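Local coordinates for protein Glucanase/chitosanase (Paenibacillus fukuinensis, PDB 4ZY9) that binds chitosan as a CBM32 carbohydrate-binding module of a bacterial chitosanase/glucanase, the whole enzyme probably hydrolysing O-glycosyl bonds in polysaccharides, at residues I77-D82 with K113-H118. The protein carries 1 engineered substitution. Numbering follows the deposited sequence.
Sequences IQVSND and KYVRMH. Engineered in segment 113-118: M117 (natural residue Val).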
# COMPACT_ATOMS: atom_id res chain seq x y z
N ILE A 77 7.28 3.31 -0.90
CA ILE A 77 7.03 1.89 -0.63
C ILE A 77 8.05 1.44 0.36
O ILE A 77 9.26 1.67 0.14
CB ILE A 77 7.04 1.01 -1.92
CG1 ILE A 77 6.07 1.51 -2.90
CG2 ILE A 77 6.82 -0.44 -1.53
CD1 ILE A 77 4.63 1.40 -2.45
N GLN A 78 7.62 0.80 1.43
CA GLN A 78 8.53 0.38 2.51
C GLN A 78 8.29 -1.03 2.89
O GLN A 78 7.16 -1.56 2.72
CB GLN A 78 8.35 1.26 3.72
CG GLN A 78 8.39 2.75 3.40
CD GLN A 78 8.16 3.61 4.60
OE1 GLN A 78 7.60 3.12 5.59
NE2 GLN A 78 8.32 4.94 4.48
N VAL A 79 9.30 -1.73 3.39
CA VAL A 79 9.17 -3.11 3.81
C VAL A 79 9.70 -3.24 5.24
O VAL A 79 10.66 -2.56 5.62
CB VAL A 79 9.90 -4.05 2.84
CG1 VAL A 79 9.18 -4.09 1.46
CG2 VAL A 79 11.38 -3.77 2.67
N SER A 80 9.17 -4.24 5.89
CA SER A 80 9.66 -4.62 7.26
C SER A 80 9.65 -6.14 7.38
O SER A 80 8.72 -6.81 6.95
CB SER A 80 8.76 -4.00 8.32
OG SER A 80 9.04 -4.60 9.62
N ASN A 81 10.76 -6.68 8.00
CA ASN A 81 10.81 -8.06 8.36
C ASN A 81 10.77 -8.22 9.89
O ASN A 81 11.18 -9.29 10.39
CB ASN A 81 12.06 -8.71 7.73
CG ASN A 81 11.91 -10.18 7.72
OD1 ASN A 81 10.85 -10.75 7.60
ND2 ASN A 81 13.06 -10.87 7.79
N ASP A 82 10.17 -7.29 10.61
CA ASP A 82 9.85 -7.53 12.03
C ASP A 82 8.79 -8.62 12.07
O ASP A 82 8.00 -8.84 11.20
CB ASP A 82 9.21 -6.29 12.58
CG ASP A 82 10.13 -5.08 12.70
OD1 ASP A 82 11.31 -5.19 13.07
OD2 ASP A 82 9.72 -3.95 12.43
N LYS A 113 7.82 -9.33 5.89
CA LYS A 113 6.52 -9.76 6.38
C LYS A 113 5.49 -8.67 6.13
O LYS A 113 4.28 -8.99 5.97
CB LYS A 113 6.59 -10.12 7.85
CG LYS A 113 5.28 -10.64 8.41
CD LYS A 113 5.40 -11.11 9.83
CE LYS A 113 4.06 -11.51 10.38
NZ LYS A 113 4.13 -11.92 11.80
N TYR A 114 5.87 -7.43 6.11
CA TYR A 114 4.97 -6.30 5.92
C TYR A 114 5.39 -5.39 4.81
O TYR A 114 6.61 -5.12 4.69
CB TYR A 114 4.81 -5.47 7.21
CG TYR A 114 4.47 -6.23 8.44
CD1 TYR A 114 3.17 -6.56 8.77
CD2 TYR A 114 5.47 -6.72 9.27
CE1 TYR A 114 2.84 -7.26 9.95
CE2 TYR A 114 5.16 -7.47 10.46
CZ TYR A 114 3.87 -7.65 10.75
OH TYR A 114 3.57 -8.43 11.89
N VAL A 115 4.45 -4.90 4.02
CA VAL A 115 4.77 -4.02 2.90
C VAL A 115 3.83 -2.81 3.01
O VAL A 115 2.59 -3.04 3.16
CB VAL A 115 4.60 -4.74 1.55
CG1 VAL A 115 4.96 -3.78 0.41
CG2 VAL A 115 5.44 -5.97 1.53
N ARG A 116 4.35 -1.61 3.02
CA ARG A 116 3.63 -0.40 3.27
C ARG A 116 3.71 0.58 2.13
O ARG A 116 4.79 0.78 1.57
CB ARG A 116 4.18 0.29 4.52
CG ARG A 116 3.40 1.50 5.03
CD ARG A 116 3.60 1.91 6.49
NE ARG A 116 4.91 2.51 6.70
CZ ARG A 116 5.20 3.34 7.74
NH1 ARG A 116 4.28 3.56 8.65
NH2 ARG A 116 6.36 3.90 7.80
N MSE A 117 2.62 1.22 1.85
CA MSE A 117 2.57 2.48 1.04
C MSE A 117 2.40 3.60 2.02
O MSE A 117 1.39 3.61 2.79
CB MSE A 117 1.41 2.43 0.10
CG MSE A 117 1.37 3.54 -0.95
SE MSE A 117 1.00 5.38 -0.22
CE MSE A 117 -0.74 5.08 0.57
N HIS A 118 3.38 4.47 2.18
CA HIS A 118 3.33 5.62 3.08
C HIS A 118 3.26 6.89 2.24
O HIS A 118 4.17 7.15 1.47
CB HIS A 118 4.55 5.63 4.03
CG HIS A 118 4.49 6.65 5.06
ND1 HIS A 118 4.86 7.94 4.84
CD2 HIS A 118 3.99 6.60 6.31
CE1 HIS A 118 4.62 8.66 5.94
NE2 HIS A 118 4.09 7.86 6.83
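Q78 and R116 run side by side from neighbouring antiparallel strands and join at their polar ends, where OE1 of Q78 receives two N-H groups of R116. The bond from R116 NH2 to Q78 OE1 is the shorter and straighter, at 2.7 Å with an N-H...O angle of 155°, and arrives on a lone pair in the amide plane. R116 NE reaches the same oxygen at 3.0 Å from above that plane, in keeping with the 52° between amide and guanidinium planes. Beyond CG the Q78 chain is extended, whereas R116 bends at chi3 (72°), which turns its NE/NH2 edge to the amide. H118 CD2 sits 3.7 Å above the centre of one guanidinium face, and W49 and W89 add cation-pi contacts. Q78 NE2 approaches H118 CB at 3.9 Å.

The strands belong to one five-stranded sheet of the CBM32 beta-sandwich; within that sheet strand 48-54 lies beside 114-122 and strand 90-95 beside 75-80. Q78 with R116 and S80 with Y114 are hydrogen-bonded pairs, each closed by two backbone bonds; V79 with V115 is a non-hydrogen-bonded pair. The side chains of this last pair point the same way on the face opposite R116, with V79 CG1 against V115 CG2 at 4.2 Å. There V115 and the engineered selenomethionine M117 pack on strand 57-67 of the other sheet, through V63 for V115 and L65 and W67 for M117.

At S80, the last residue of strand 75-80, a classic beta bulge sets K113 and Y114 both against this one residue, whose O accepts from both backbone nitrogens, K113 N lying at 2.9 Å. K113 CG sits over one face of the Y114 ring, displaced toward its rim, while D82 O meets the ring edge near its plane, 3.2 Å from Y114 CE2. Both K113 NZ and Y114 OH hydrogen-bond to S83 O.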